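Long-range contacts in glutathione S-transferase delta (Bombyx mori, PDB 3VK9), which probably catalyses the conjugation of glutathione to electrophilic substrates, working as a homodimeric delta-class transferase: residues Y107-D112 against V132-Q137; S160-V165 against R183-V188; S167-D172 against A205-V210. All blocks are in the same frame, centred on the assembly; numbering follows the deposited sequence. Where two conformers were deposited one is given.

Contact 1. Residues Y107-D112 against V132-Q137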
loop_
_atom_site.group_PDB
_atom_site.type_symbol
_atom_site.label_atom_id
_atom_site.label_comp_id
_atom_site.label_asym_id
_atom_site.label_seq_id
_atom_site.Cartn_x
_atom_site.Cartn_y
_atom_site.Cartn_z
ATOM N N TYR A 107 7.790 5.592 -1.197
ATOM C CA TYR A 107 7.635 6.477 -0.060
ATOM C C TYR A 107 8.123 5.815 1.232
ATOM O O TYR A 107 8.685 6.467 2.104
ATOM C CB TYR A 107 6.201 7.009 0.067
ATOM C CG TYR A 107 6.117 8.058 1.143
ATOM C CD1 TYR A 107 6.500 9.363 0.889
ATOM C CD2 TYR A 107 5.711 7.735 2.422
ATOM C CE1 TYR A 107 6.464 10.329 1.881
ATOM C CE2 TYR A 107 5.670 8.702 3.428
ATOM C CZ TYR A 107 6.045 9.996 3.143
ATOM O OH TYR A 107 6.004 10.960 4.126
ATOM N N GLN A 108 7.954 4.507 1.333
ATOM C CA GLN A 108 8.445 3.792 2.502
ATOM C C GLN A 108 9.955 3.942 2.620
ATOM O O GLN A 108 10.477 4.214 3.691
ATOM C CB GLN A 108 8.064 2.310 2.427
ATOM C CG GLN A 108 8.471 1.526 3.652
ATOM C CD GLN A 108 7.760 2.019 4.902
ATOM O OE1 GLN A 108 6.525 1.976 4.993
ATOM N NE2 GLN A 108 8.535 2.512 5.867
ATOM N N ARG A 109 10.654 3.761 1.508
ATOM C CA ARG A 109 12.104 3.830 1.524
ATOM C C ARG A 109 12.553 5.232 1.842
ATOM O O ARG A 109 13.493 5.419 2.616
ATOM C CB ARG A 109 12.689 3.343 0.195
ATOM C CG ARG A 109 12.562 1.841 0.072
ATOM C CD ARG A 109 12.974 1.330 -1.275
ATOM N NE ARG A 109 12.819 -0.116 -1.322
ATOM C CZ ARG A 109 13.449 -0.897 -2.186
ATOM N NH1 ARG A 109 14.286 -0.360 -3.056
ATOM N NH2 ARG A 109 13.253 -2.209 -2.168
ATOM N N PHE A 110 11.867 6.212 1.256
ATOM C CA PHE A 110 12.179 7.607 1.509
ATOM C C PHE A 110 11.964 7.949 2.967
ATOM O O PHE A 110 12.823 8.537 3.594
ATOM C CB PHE A 110 11.351 8.556 0.636
ATOM C CG PHE A 110 11.482 10.012 1.041
ATOM C CD1 PHE A 110 12.668 10.702 0.832
ATOM C CD2 PHE A 110 10.422 10.679 1.657
ATOM C CE1 PHE A 110 12.801 12.052 1.213
ATOM C CE2 PHE A 110 10.546 12.016 2.042
ATOM C CZ PHE A 110 11.739 12.704 1.816
ATOM N N SER A 111 10.795 7.591 3.483
ATOM C CA SER A 111 10.486 7.736 4.894
ATOM C C SER A 111 11.595 7.128 5.762
ATOM O O SER A 111 12.111 7.787 6.679
ATOM C CB SER A 111 9.137 7.068 5.189
ATOM O OG SER A 111 8.806 7.174 6.555
ATOM N N ASP A 112 11.976 5.885 5.466
ATOM C CA ASP A 112 12.992 5.182 6.267
ATOM C C ASP A 112 14.327 5.909 6.276
ATOM O O ASP A 112 15.048 5.933 7.285
ATOM C CB ASP A 112 13.195 3.741 5.780
ATOM C CG ASP A 112 12.032 2.831 6.148
ATOM O OD1 ASP A 112 11.176 3.251 6.961
ATOM O OD2 ASP A 112 11.974 1.696 5.624
ATOM N N VAL A 132 16.583 4.021 -1.605
ATOM C CA VAL A 132 15.812 5.056 -2.285
ATOM C C VAL A 132 16.235 5.172 -3.759
ATOM O O VAL A 132 15.386 5.297 -4.641
ATOM C CB VAL A 132 15.949 6.433 -1.606
ATOM C CG1 VAL A 132 15.169 7.483 -2.396
ATOM C CG2 VAL A 132 15.456 6.367 -0.177
ATOM N N GLN A 133 17.545 5.129 -4.018
ATOM C CA GLN A 133 18.037 5.180 -5.396
ATOM C C GLN A 133 17.400 4.042 -6.203
ATOM O O GLN A 133 16.972 4.241 -7.341
ATOM C CB GLN A 133 19.575 5.085 -5.458
ATOM C CG GLN A 133 20.317 6.162 -4.633
ATOM C CD GLN A 133 20.100 7.584 -5.161
ATOM O OE1 GLN A 133 19.688 7.778 -6.306
ATOM N NE2 GLN A 133 20.383 8.584 -4.321
ATOM N N GLU A 134 17.337 2.848 -5.615
ATOM C CA GLU A 134 16.769 1.697 -6.326
ATOM C C GLU A 134 15.271 1.887 -6.593
ATOM O O GLU A 134 14.748 1.432 -7.606
ATOM C CB GLU A 134 16.993 0.395 -5.545
ATOM C CG GLU A 134 18.446 0.052 -5.284
ATOM C CD GLU A 134 18.611 -1.097 -4.290
ATOM O OE1 GLU A 134 17.588 -1.569 -3.729
ATOM O OE2 GLU A 134 19.771 -1.525 -4.073
ATOM N N ALA A 135 14.567 2.535 -5.672
ATOM C CA ALA A 135 13.156 2.803 -5.916
ATOM C C ALA A 135 13.012 3.761 -7.114
ATOM O O ALA A 135 12.150 3.586 -7.973
ATOM C CB ALA A 135 12.514 3.369 -4.691
ATOM N N LEU A 136 13.888 4.754 -7.172
ATOM C CA LEU A 136 13.875 5.719 -8.260
ATOM C C LEU A 136 14.270 5.086 -9.589
ATOM O O LEU A 136 13.760 5.470 -10.634
ATOM C CB LEU A 136 14.805 6.893 -7.938
ATOM C CG LEU A 136 14.298 7.927 -6.921
ATOM C CD1 LEU A 136 15.434 8.856 -6.438
ATOM C CD2 LEU A 136 13.150 8.736 -7.510
ATOM N N GLN A 137 15.205 4.145 -9.546
ATOM C CA GLN A 137 15.593 3.406 -10.740
ATOM C C GLN A 137 14.417 2.596 -11.290
ATOM O O GLN A 137 14.194 2.552 -12.496
ATOM C CB GLN A 137 16.789 2.493 -10.443
ATOM C CG GLN A 137 18.094 3.260 -10.279
ATOM C CD GLN A 137 19.111 2.543 -9.400
ATOM O OE1 GLN A 137 19.072 1.314 -9.249
ATOM N NE2 GLN A 137 20.025 3.314 -8.809
#

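Contact 2. Residues S160-V165 against R183-V188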
loop_
_atom_site.group_PDB
_atom_site.type_symbol
_atom_site.label_atom_id
_atom_site.label_comp_id
_atom_site.label_asym_id
_atom_site.label_seq_id
_atom_site.Cartn_x
_atom_site.Cartn_y
_atom_site.Cartn_z
ATOM N N SER A 160 -0.401 10.673 -6.666
ATOM C CA SER A 160 0.124 10.127 -5.416
ATOM C C SER A 160 1.653 10.048 -5.478
ATOM O O SER A 160 2.340 10.456 -4.545
ATOM C CB SER A 160 -0.484 8.751 -5.137
ATOM O OG SER A 160 -0.026 8.240 -3.906
ATOM N N LEU A 161 2.182 9.539 -6.589
ATOM C CA LEU A 161 3.631 9.405 -6.728
ATOM C C LEU A 161 4.341 10.751 -6.765
ATOM O O LEU A 161 5.455 10.886 -6.250
ATOM C CB LEU A 161 4.016 8.560 -7.955
ATOM C CG LEU A 161 4.126 7.043 -7.706
ATOM C CD1 LEU A 161 4.152 6.233 -9.017
ATOM C CD2 LEU A 161 5.326 6.674 -6.815
ATOM N N ILE A 162 3.715 11.754 -7.374
ATOM C CA ILE A 162 4.393 13.027 -7.441
ATOM C C ILE A 162 4.394 13.700 -6.081
ATOM O O ILE A 162 5.368 14.336 -5.716
ATOM C CB ILE A 162 3.908 13.960 -8.590
ATOM C CG1 ILE A 162 4.991 15.017 -8.864
ATOM C CG2 ILE A 162 2.593 14.622 -8.244
ATOM C CD1 ILE A 162 4.909 15.662 -10.220
ATOM N N ALA A 163 3.332 13.507 -5.295
ATOM C CA ALA A 163 3.324 14.045 -3.941
ATOM C C ALA A 163 4.476 13.448 -3.129
ATOM O O ALA A 163 5.145 14.156 -2.365
ATOM C CB ALA A 163 1.989 13.795 -3.249
ATOM N N SER A 164 4.712 12.150 -3.304
ATOM C CA SER A 164 5.866 11.495 -2.666
ATOM C C SER A 164 7.208 11.996 -3.225
ATOM O O SER A 164 8.027 12.551 -2.486
ATOM C CB SER A 164 5.770 9.980 -2.827
ATOM O OG SER A 164 4.599 9.494 -2.206
ATOM N N VAL A 165 7.418 11.807 -4.526
ATOM C CA VAL A 165 8.671 12.207 -5.189
ATOM C C VAL A 165 9.062 13.663 -4.955
ATOM O O VAL A 165 10.231 13.962 -4.685
ATOM C CB VAL A 165 8.659 11.950 -6.719
ATOM C CG1 VAL A 165 9.931 12.511 -7.350
ATOM C CG2 VAL A 165 8.513 10.449 -7.034
ATOM N N ARG A 183 11.684 13.948 -16.670
ATOM C CA ARG A 183 10.714 14.261 -17.724
ATOM C C ARG A 183 9.274 14.188 -17.201
ATOM O O ARG A 183 8.486 15.126 -17.341
ATOM C CB ARG A 183 10.892 13.306 -18.914
ATOM C CG ARG A 183 9.815 13.456 -19.971
ATOM C CD ARG A 183 9.994 12.512 -21.173
ATOM N NE ARG A 183 10.298 11.116 -20.825
ATOM C CZ ARG A 183 9.433 10.242 -20.308
ATOM N NH1 ARG A 183 8.187 10.605 -20.023
ATOM N NH2 ARG A 183 9.819 8.998 -20.051
ATOM N N TRP A 184 8.945 13.062 -16.593
ATOM C CA TRP A 184 7.626 12.852 -15.983
ATOM C C TRP A 184 7.280 13.915 -14.923
ATOM O O TRP A 184 6.189 14.488 -14.935
ATOM C CB TRP A 184 7.568 11.430 -15.409
ATOM C CG TRP A 184 6.467 11.184 -14.434
ATOM C CD1 TRP A 184 5.181 10.811 -14.721
ATOM C CD2 TRP A 184 6.551 11.284 -13.015
ATOM N NE1 TRP A 184 4.462 10.673 -13.558
ATOM C CE2 TRP A 184 5.279 10.954 -12.494
ATOM C CE3 TRP A 184 7.579 11.615 -12.126
ATOM C CZ2 TRP A 184 5.006 10.956 -11.119
ATOM C CZ3 TRP A 184 7.315 11.607 -10.766
ATOM C CH2 TRP A 184 6.034 11.285 -10.274
ATOM N N TYR A 185 8.210 14.175 -14.009
ATOM C CA TYR A 185 8.025 15.217 -13.000
ATOM C C TYR A 185 7.525 16.507 -13.642
ATOM O O TYR A 185 6.502 17.073 -13.229
ATOM C CB TYR A 185 9.357 15.478 -12.297
ATOM C CG TYR A 185 9.275 16.221 -10.971
ATOM C CD1 TYR A 185 8.511 15.722 -9.907
ATOM C CD2 TYR A 185 10.023 17.386 -10.755
ATOM C CE1 TYR A 185 8.459 16.388 -8.683
ATOM C CE2 TYR A 185 9.979 18.061 -9.520
ATOM C CZ TYR A 185 9.195 17.557 -8.497
ATOM O OH TYR A 185 9.144 18.209 -7.290
ATOM N N GLU A 186 8.250 16.970 -14.658
ATOM C CA GLU A 186 7.876 18.188 -15.361
ATOM C C GLU A 186 6.505 18.091 -16.024
ATOM O O GLU A 186 5.711 19.018 -15.943
ATOM C CB GLU A 186 8.921 18.560 -16.415
ATOM C CG GLU A 186 8.552 19.829 -17.159
ATOM C CD GLU A 186 9.508 20.167 -18.274
ATOM O OE1 GLU A 186 10.249 19.267 -18.730
ATOM O OE2 GLU A 186 9.504 21.335 -18.704
ATOM N N THR A 187 6.235 16.972 -16.685
ATOM C CA THR A 187 4.954 16.778 -17.353
ATOM C C THR A 187 3.794 16.894 -16.360
ATOM O O THR A 187 2.794 17.562 -16.614
ATOM C CB THR A 187 4.861 15.376 -18.029
ATOM O OG1 THR A 187 5.901 15.224 -19.003
ATOM C CG2 THR A 187 3.499 15.188 -18.705
ATOM N N VAL A 188 3.933 16.235 -15.221
ATOM C CA VAL A 188 2.842 16.215 -14.255
ATOM C C VAL A 188 2.638 17.605 -13.644
ATOM O O VAL A 188 1.512 18.076 -13.537
ATOM C CB VAL A 188 3.036 15.115 -13.218
ATOM C CG1 VAL A 188 1.988 15.224 -12.098
ATOM C CG2 VAL A 188 2.929 13.749 -13.915
#

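Contact 3. Residues S167-D172 against A205-V210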
loop_
_atom_site.group_PDB
_atom_site.type_symbol
_atom_site.label_atom_id
_atom_site.label_comp_id
_atom_site.label_asym_id
_atom_site.label_seq_id
_atom_site.Cartn_x
_atom_site.Cartn_y
_atom_site.Cartn_z
ATOM N N SER A 167 8.426 15.456 -2.364
ATOM C CA SER A 167 8.938 15.568 -0.999
ATOM C C SER A 167 10.460 15.349 -0.909
ATOM O O SER A 167 11.102 15.832 0.022
ATOM C CB SER A 167 8.218 14.596 -0.061
ATOM O OG SER A 167 6.825 14.666 -0.242
ATOM N N LEU A 168 11.034 14.629 -1.876
ATOM C CA LEU A 168 12.476 14.366 -1.886
ATOM C C LEU A 168 13.305 15.641 -2.066
ATOM O O LEU A 168 14.500 15.648 -1.783
ATOM C CB LEU A 168 12.844 13.376 -3.007
ATOM C CG LEU A 168 12.800 11.875 -2.720
ATOM C CD1 LEU A 168 11.429 11.482 -2.201
ATOM C CD2 LEU A 168 13.145 11.073 -3.979
ATOM N N GLU A 169 12.680 16.706 -2.559
ATOM C CA GLU A 169 13.380 17.980 -2.721
ATOM C C GLU A 169 13.794 18.571 -1.370
ATOM O O GLU A 169 14.620 19.468 -1.305
ATOM C CB GLU A 169 12.520 18.991 -3.494
ATOM C CG GLU A 169 12.201 18.606 -4.935
ATOM C CD GLU A 169 11.476 19.728 -5.672
ATOM O OE1 GLU A 169 11.200 20.760 -5.035
ATOM O OE2 GLU A 169 11.185 19.595 -6.873
ATOM N N ALA A 170 13.216 18.070 -0.288
ATOM C CA ALA A 170 13.597 18.541 1.036
ATOM C C ALA A 170 14.866 17.850 1.535
ATOM O O ALA A 170 15.415 18.231 2.554
ATOM C CB ALA A 170 12.458 18.353 2.022
ATOM N N SER A 171 15.322 16.839 0.802
ATOM C CA SER A 171 16.448 16.009 1.224
ATOM C C SER A 171 17.596 16.118 0.232
ATOM O O SER A 171 17.579 16.954 -0.661
ATOM C CB SER A 171 16.024 14.542 1.272
ATOM O OG SER A 171 15.833 14.064 -0.057
ATOM N N ASP A 172 18.574 15.235 0.385
ATOM C CA ASP A 172 19.727 15.212 -0.504
ATOM C C ASP A 172 19.622 14.163 -1.620
ATOM O O ASP A 172 20.615 13.835 -2.270
ATOM C CB ASP A 172 21.027 15.042 0.296
ATOM C CG ASP A 172 21.167 13.656 0.925
ATOM O OD1 ASP A 172 20.203 12.869 0.914
ATOM O OD2 ASP A 172 22.255 13.362 1.453
ATOM N N ALA A 205 5.768 24.244 2.670
ATOM C CA ALA A 205 5.575 24.166 4.119
ATOM C C ALA A 205 6.419 23.039 4.720
ATOM O O ALA A 205 7.028 23.200 5.777
ATOM C CB ALA A 205 4.107 23.938 4.441
ATOM N N PHE A 206 6.432 21.901 4.032
ATOM C CA PHE A 206 7.241 20.739 4.403
ATOM C C PHE A 206 8.737 21.086 4.437
ATOM O O PHE A 206 9.429 20.762 5.401
ATOM C CB PHE A 206 6.967 19.584 3.421
ATOM C CG PHE A 206 7.814 18.347 3.655
ATOM C CD1 PHE A 206 7.646 17.574 4.792
ATOM C CD2 PHE A 206 8.749 17.946 2.716
ATOM C CE1 PHE A 206 8.421 16.433 5.004
ATOM C CE2 PHE A 206 9.527 16.813 2.917
ATOM C CZ PHE A 206 9.362 16.052 4.060
ATOM N N LYS A 207 9.229 21.745 3.389
ATOM C CA LYS A 207 10.606 22.221 3.381
ATOM C C LYS A 207 10.867 23.126 4.588
ATOM O O LYS A 207 11.914 23.043 5.217
ATOM C CB LYS A 207 10.944 22.914 2.054
ATOM C CG LYS A 207 11.053 21.940 0.886
ATOM C CD LYS A 207 11.178 22.659 -0.441
ATOM C CE LYS A 207 11.202 21.682 -1.615
ATOM N NZ LYS A 207 11.375 22.428 -2.902
ATOM N N GLY A 208 9.884 23.957 4.924
ATOM C CA GLY A 208 9.937 24.794 6.109
ATOM C C GLY A 208 10.093 24.009 7.400
ATOM O O GLY A 208 10.949 24.337 8.232
ATOM N N LEU A 209 9.270 22.974 7.571
ATOM C CA LEU A 209 9.329 22.129 8.758
ATOM C C LEU A 209 10.693 21.465 8.810
ATOM O O LEU A 209 11.341 21.456 9.855
ATOM C CB LEU A 209 8.236 21.058 8.724
ATOM C CG LEU A 209 7.724 20.379 10.011
ATOM C CD1 LEU A 209 7.010 19.069 9.651
ATOM C CD2 LEU A 209 8.822 20.111 11.023
ATOM N N VAL A 210 11.127 20.916 7.675
ATOM C CA VAL A 210 12.434 20.255 7.586
ATOM C C VAL A 210 13.595 21.168 7.970
ATOM O O VAL A 210 14.413 20.803 8.817
ATOM C CB VAL A 210 12.694 19.645 6.183
ATOM C CG1 VAL A 210 14.148 19.191 6.056
ATOM C CG2 VAL A 210 11.763 18.479 5.944
#

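Contact 1. Residues Y107-D112 against V132-Q137
Arg109 and Val132 approach to 5.5 Å between their CA atoms where two helical segments, 107-112 and 132-137, run nearly antiparallel, their axes 9.1 Å apart at the closest and their directions 157° apart. Val132 fits against the backbone of the partner helix: its CG2 methyl lies 3.5 Å from Arg109 O and also borders Arg109 CB and the amide N of Phe110. Arg109 supplies most of the rest. Its CG stands anti to the carbonyl carbon, and chi2 (173°) carries CD out past the methyl of Ala135, with 4.0 Å between Arg109 CD and Ala135 CB. At the tip, Arg109 NH1 forms a long salt bridge with Glu134, 3.6 Å from Arg109 NH1 to Glu134 OE1. The two side chains cross at about a right angle, with guanidinium and carboxylate planes 61° apart, while Glu134 CB lies in plane at the guanidinium edge. NH1 is held more firmly by the backbone oxygen of Lys131, one turn before Ala135. Elsewhere on 107-112, Gln108 NE2 gives a hydrogen bond to Asp112 OD1 from above the carboxylate plane, and Gln108 itself packs on Gln108 of the second subunit. The two segments belong to successive helices, 89-119 and 126-142, of the all-helical C-terminal domain. The end of the Phe110 side chain leads away from 132-137, reaching Ser167 of helix 156-167 and Leu168 just beyond it; Val132 also touches Tyr113 and Ala135 touches Thr105, both on helix 89-119.

Contact 2. Residues S160-V165 against R183-V188
Ile162 is the centre of a buried apolar contact with Trp184, Tyr185 and Val188, made where segments 160-165 and 183-188, on helices 156-167 and 179-191, run with their axes at 113° and 10.9 Å apart at the closest. Packing is tight around its branches. CG1 stands anti to the backbone N (chi1 -160°) and lies against the Tyr185 ring, and CD1 beyond it meets Val188 tip to tip, with 3.5 Å between Ile162 CD1 and Val188 CG1. Ile162 CD1 is also 3.6 Å from Tyr185 CD1, the isoleucine and tyrosine side chains crossing at about a right angle. On the backbone side, Trp184 CH2 comes within 3.7 Å of Ile162 CA, and the carbonyl carbon of Leu161 sits at the indole edge, in its plane. Val188 CG2 covers one face of the indole near its rim. Val165 packs less closely: its CG2 reaches Trp184 CZ3 tip to tip at 4.1 Å, and its CG1 is 4.3 Å from Tyr185 CD1. On the solvent side, the CB of exposed Glu186 is directed away from 160-165. The polar ends of both rings are satisfied elsewhere, Tyr185 OH by Glu169 and Trp184 NE1 by Asp158. Asp158 is the third residue of helix 156-167, consistent with the N-capping box known at the start of this helix in the C-terminal domain of glutathione transferases.

Contact 3. Residues S167-D172 against A205-V210
Ala170 lies against Phe206, Lys207 and Val210 where the 3-10 turn after helix 156-167 meets helix 195-213, the last helix of this chain, in the glutathione transferase fold. The nearest CA atoms are those of Ala170 and Lys207. Apolar contact is focused on the alanine methyl: Ala170 CB is 3.4 Å from Phe206 CE2, 4.0 Å from Val210 CG2 and just as far from Lys207 CG. Val210 CG2, one helical turn on from Phe206, covers one face of the phenylalanine ring toward its rim. The edge of that ring meets a polar atom instead: Ser167 O lies near the ring plane, 3.4 Å from Phe206 CE2. Charge pairing closes the contact on its more exposed flank. Lys207 is extended beyond CG and runs past Glu169, with Lys207 CE 3.5 Å from Glu169 CB, before NZ forms a salt bridge and hydrogen bond to Glu169 OE1 at 2.7 Å. The ammonium meets that oxygen nearly in line with its C-O bond. The other carboxylate oxygen, OE2, is engaged by the hydroxyl of Tyr185, so the glutamate is gripped at both oxygens and its rotation is restrained. Hydrogen bonds inside the turn hold its shape. Leu168 O takes two donors from one residue, Ser171 N and Ser171 OG; the hydroxyl bond is 2.7 Å from OG to O, makes a C=O...OG angle of 129° and lies tilted 19° from the carbonyl plane.

Contacts 1 and 2 are buried helix-helix packings; contact 3 is partly buried and sets a turn against the final helix. Contacts 2 and 3 draw on consecutive pieces of chain, helix 156-167 and the turn it leads into, and they interleave in sequence; the two share the hydrogen bond between Tyr185 and Glu169. Contact 1 adjoins that turn through Phe110, whose CD1 is 3.4 Å from Leu168 CD1, and adjoins helix 156-167 through Tyr107, which packs on Ser164. Across its segments contact 2 is wholly apolar; contacts 1 and 3 each add an ion pair among partly exposed residues, long in the first and short in the second.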